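PDB 4MX8: periplasmic binding protein from Xylanimonas cellulosilytica, which probably binds an iron-siderophore or related metal complex outside the cytoplasmic membrane and delivers it to an ABC-type importer. Local coordinates for residues A[93-102]-A[114-125]. Sequence-based numbering, arbitrary orientation.
Sequences LFEADLIAIE and RSSGLWADLNEI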
loop_
_atom_site.group_PDB
_atom_site.type_symbol
_atom_site.label_atom_id
_atom_site.label_comp_id
_atom_site.label_asym_id
_atom_site.label_seq_id
_atom_site.Cartn_x
_atom_site.Cartn_y
_atom_site.Cartn_z
ATOM N N LEU A 93 8.370 11.437 1.433
ATOM C CA LEU A 93 7.019 10.877 1.492
ATOM C C LEU A 93 6.107 11.679 2.418
ATOM O O LEU A 93 4.896 11.514 2.383
ATOM C CB LEU A 93 7.058 9.433 1.981
ATOM C CG LEU A 93 7.779 8.431 1.080
ATOM C CD1 LEU A 93 7.829 7.056 1.725
ATOM C CD2 LEU A 93 7.090 8.385 -0.270
ATOM N N PHE A 94 6.708 12.542 3.238
ATOM C CA PHE A 94 6.008 13.240 4.307
ATOM C C PHE A 94 6.022 14.755 4.146
ATOM O O PHE A 94 5.269 15.466 4.825
ATOM C CB PHE A 94 6.692 12.966 5.637
ATOM C CG PHE A 94 6.592 11.560 6.110
ATOM C CD1 PHE A 94 5.418 11.068 6.634
ATOM C CD2 PHE A 94 7.696 10.742 6.091
ATOM C CE1 PHE A 94 5.346 9.762 7.106
ATOM C CE2 PHE A 94 7.629 9.439 6.568
ATOM C CZ PHE A 94 6.458 8.948 7.075
ATOM N N GLU A 95 6.905 15.253 3.290
ATOM C CA GLU A 95 7.223 16.668 3.302
ATOM C C GLU A 95 7.519 17.184 1.908
ATOM O O GLU A 95 8.177 16.512 1.111
ATOM C CB GLU A 95 8.432 16.893 4.209
ATOM C CG GLU A 95 8.601 18.319 4.677
ATOM C CD GLU A 95 9.683 18.467 5.730
ATOM O OE1 GLU A 95 10.423 17.481 5.964
ATOM O OE2 GLU A 95 9.788 19.572 6.318
ATOM N N ALA A 96 7.048 18.389 1.610
ATOM C CA ALA A 96 7.235 18.963 0.281
ATOM C C ALA A 96 8.234 20.124 0.258
ATOM O O ALA A 96 8.222 20.977 1.144
ATOM C CB ALA A 96 5.891 19.417 -0.273
ATOM N N ASP A 97 9.090 20.142 -0.760
ATOM C CA ASP A 97 9.938 21.293 -1.069
ATOM C C ASP A 97 9.105 22.299 -1.885
ATOM O O ASP A 97 9.207 22.356 -3.112
ATOM C CB ASP A 97 11.182 20.833 -1.853
ATOM C CG ASP A 97 12.200 21.953 -2.076
ATOM O OD1 ASP A 97 11.837 23.147 -1.966
ATOM O OD2 ASP A 97 13.374 21.637 -2.395
ATOM N N LEU A 98 8.282 23.084 -1.199
ATOM C CA LEU A 98 7.351 23.992 -1.866
ATOM C C LEU A 98 8.020 25.063 -2.736
ATOM O O LEU A 98 7.402 25.551 -3.681
ATOM C CB LEU A 98 6.397 24.644 -0.859
ATOM C CG LEU A 98 5.489 23.674 -0.108
ATOM C CD1 LEU A 98 4.700 24.409 0.928
ATOM C CD2 LEU A 98 4.534 22.930 -1.037
ATOM N N ILE A 99 9.261 25.442 -2.430
ATOM C CA ILE A 99 9.926 26.435 -3.285
ATOM C C ILE A 99 10.384 25.785 -4.592
ATOM O O ILE A 99 10.250 26.367 -5.670
ATOM C CB ILE A 99 11.085 27.249 -2.595
ATOM C CG1 ILE A 99 12.138 26.334 -1.982
ATOM C CG2 ILE A 99 10.550 28.156 -1.521
ATOM C CD1 ILE A 99 13.193 27.089 -1.192
ATOM N N ALA A 100 10.907 24.569 -4.488
ATOM C CA ALA A 100 11.319 23.827 -5.667
ATOM C C ALA A 100 10.116 23.597 -6.557
ATOM O O ALA A 100 10.137 23.933 -7.747
ATOM C CB ALA A 100 11.918 22.506 -5.272
ATOM N N ILE A 101 9.074 23.015 -5.967
ATOM C CA ILE A 101 7.867 22.684 -6.707
ATOM C C ILE A 101 7.271 23.906 -7.399
ATOM O O ILE A 101 6.984 23.858 -8.595
ATOM C CB ILE A 101 6.826 21.994 -5.820
ATOM C CG1 ILE A 101 7.399 20.678 -5.293
ATOM C CG2 ILE A 101 5.555 21.733 -6.603
ATOM C CD1 ILE A 101 6.480 19.958 -4.337
ATOM N N GLU A 102 7.109 24.999 -6.658
ATOM C CA GLU A 102 6.587 26.243 -7.227
ATOM C C GLU A 102 7.376 26.645 -8.464
ATOM O O GLU A 102 6.788 26.900 -9.510
ATOM C CB GLU A 102 6.609 27.373 -6.196
ATOM C CG GLU A 102 6.466 28.764 -6.780
ATOM C CD GLU A 102 5.054 29.073 -7.242
ATOM O OE1 GLU A 102 4.083 28.580 -6.616
ATOM O OE2 GLU A 102 4.918 29.817 -8.237
ATOM N N ARG A 114 0.823 9.136 3.588
ATOM C CA ARG A 114 1.802 9.882 4.375
ATOM C C ARG A 114 1.845 11.337 3.958
ATOM O O ARG A 114 2.188 12.217 4.763
ATOM C CB ARG A 114 3.188 9.251 4.239
ATOM C CG ARG A 114 3.289 7.848 4.814
ATOM C CD ARG A 114 4.609 7.182 4.435
ATOM N NE ARG A 114 4.720 5.829 4.981
ATOM C CZ ARG A 114 4.428 4.731 4.294
ATOM N NH1 ARG A 114 4.552 3.544 4.863
ATOM N NH2 ARG A 114 4.014 4.820 3.040
ATOM N N SER A 115 1.489 11.598 2.706
ATOM C CA SER A 115 1.554 12.964 2.204
ATOM C C SER A 115 0.184 13.637 2.164
ATOM O O SER A 115 0.055 14.750 1.648
ATOM C CB SER A 115 2.215 13.011 0.831
ATOM O OG SER A 115 1.433 12.313 -0.121
ATOM N N SER A 116 -0.825 12.968 2.723
ATOM C CA SER A 116 -2.195 13.466 2.678
ATOM C C SER A 116 -2.255 14.906 3.212
ATOM O O SER A 116 -2.823 15.792 2.567
ATOM C CB SER A 116 -3.134 12.525 3.453
ATOM O OG SER A 116 -4.002 13.254 4.302
ATOM N N GLY A 117 -1.613 15.136 4.358
ATOM C CA GLY A 117 -1.639 16.432 5.010
ATOM C C GLY A 117 -1.047 17.589 4.222
ATOM O O GLY A 117 -1.396 18.749 4.469
ATOM N N LEU A 118 -0.152 17.278 3.286
ATOM C CA LEU A 118 0.466 18.290 2.430
ATOM C C LEU A 118 -0.512 18.877 1.419
ATOM O O LEU A 118 -0.135 19.745 0.640
ATOM C CB LEU A 118 1.608 17.684 1.630
ATOM C CG LEU A 118 2.761 17.052 2.372
ATOM C CD1 LEU A 118 3.785 16.609 1.361
ATOM C CD2 LEU A 118 3.363 18.051 3.299
ATOM N N TRP A 119 -1.751 18.393 1.409
ATOM C CA TRP A 119 -2.681 18.763 0.358
ATOM C C TRP A 119 -2.866 20.269 0.189
ATOM O O TRP A 119 -2.680 20.803 -0.910
ATOM C CB TRP A 119 -4.041 18.098 0.538
ATOM C CG TRP A 119 -5.001 18.579 -0.510
ATOM C CD1 TRP A 119 -5.136 18.104 -1.790
ATOM C CD2 TRP A 119 -5.937 19.647 -0.381
ATOM N NE1 TRP A 119 -6.106 18.807 -2.457
ATOM C CE2 TRP A 119 -6.613 19.762 -1.613
ATOM C CE3 TRP A 119 -6.277 20.513 0.660
ATOM C CZ2 TRP A 119 -7.602 20.708 -1.827
ATOM C CZ3 TRP A 119 -7.249 21.444 0.444
ATOM C CH2 TRP A 119 -7.904 21.538 -0.789
ATOM N N ALA A 120 -3.224 20.955 1.268
ATOM C CA ALA A 120 -3.550 22.380 1.170
ATOM C C ALA A 120 -2.381 23.260 0.661
ATOM O O ALA A 120 -2.588 24.164 -0.150
ATOM C CB ALA A 120 -4.101 22.877 2.476
ATOM N N ASP A 121 -1.162 22.983 1.122
ATOM C CA ASP A 121 0.007 23.739 0.690
ATOM C C ASP A 121 0.277 23.522 -0.791
ATOM O O ASP A 121 0.562 24.470 -1.527
ATOM C CB ASP A 121 1.249 23.324 1.479
ATOM C CG ASP A 121 1.285 23.910 2.876
ATOM O OD1 ASP A 121 0.387 24.729 3.187
ATOM O OD2 ASP A 121 2.223 23.556 3.648
ATOM N N LEU A 122 0.202 22.264 -1.216
ATOM C CA LEU A 122 0.446 21.922 -2.608
ATOM C C LEU A 122 -0.607 22.535 -3.526
ATOM O O LEU A 122 -0.275 23.120 -4.559
ATOM C CB LEU A 122 0.539 20.419 -2.783
ATOM C CG LEU A 122 1.849 19.908 -2.177
ATOM C CD1 LEU A 122 1.819 18.403 -1.946
ATOM C CD2 LEU A 122 3.000 20.270 -3.087
ATOM N N ASN A 123 -1.869 22.440 -3.129
ATOM C CA ASN A 123 -2.966 22.986 -3.930
ATOM C C ASN A 123 -2.864 24.507 -4.210
ATOM O O ASN A 123 -3.467 25.009 -5.159
ATOM C CB ASN A 123 -4.303 22.620 -3.277
ATOM C CG ASN A 123 -5.501 22.816 -4.204
ATOM O OD1 ASN A 123 -5.476 22.420 -5.375
ATOM N ND2 ASN A 123 -6.565 23.425 -3.669
ATOM N N GLU A 124 -2.086 25.231 -3.403
ATOM C CA GLU A 124 -1.816 26.658 -3.663
ATOM C C GLU A 124 -0.892 26.866 -4.859
ATOM O O GLU A 124 -0.820 27.974 -5.396
ATOM C CB GLU A 124 -1.204 27.354 -2.437
ATOM C CG GLU A 124 -2.203 27.784 -1.367
ATOM C CD GLU A 124 -3.131 28.900 -1.837
ATOM O OE1 GLU A 124 -2.629 30.011 -2.144
ATOM O OE2 GLU A 124 -4.363 28.664 -1.898
ATOM N N ILE A 125 -0.191 25.799 -5.259
ATOM C CA ILE A 125 0.800 25.836 -6.338
ATOM C C ILE A 125 0.221 25.338 -7.665
ATOM O O ILE A 125 0.447 25.940 -8.723
ATOM C CB ILE A 125 1.991 24.957 -5.992
ATOM C CG1 ILE A 125 2.634 25.425 -4.706
ATOM C CG2 ILE A 125 3.022 24.967 -7.092
ATOM C CD1 ILE A 125 3.707 24.458 -4.225
#
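The aliphatic chain of Arg114 slants across the CE1–CZ side of Phe94, in a contact between the connections that precede and follow strand 108-111 of the TroA-like alpha/beta fold. Followed outward, Arg114 CB sits 3.4 Å from Leu93 O and 3.6 Å from Phe94 CE1, and CG also lies against CE1. CD then moves on to Phe94 CZ, at 3.7 Å. The chain is extended from CG to NE (chi3 -180°), which carries the guanidinium past the ring; their planes are 87° apart, with CZ near the guanidinium edge, so this is no cation-pi stack. NH1 and NH2 hydrogen-bond to Tyr293 O and Ile294 O, tying this end of the contact to helix 289-295.

Farther along, van der Waals packing, mainly apolar, takes over; no hydrogen bond crosses between 93-102 and 114-125. Leu118 CD1 packs on Ala96 CB, while Leu122 CD2 is shared by Leu98 and Ile101; Leu122 and Ile101 also touch Ile109 of the strand. The axes of 98-102 and 119-123 approach to 11.2 Å, their N-to-C directions 35° apart, and leucine and isoleucine branches bridge that separation. Asp97 caps helix 98-104 by accepting from Ala100 N. At the far end, Ile125 CD1 reaches Leu98 CD2 at 3.6 Å, and its CG2 rests 3.8 Å from Glu102 CA.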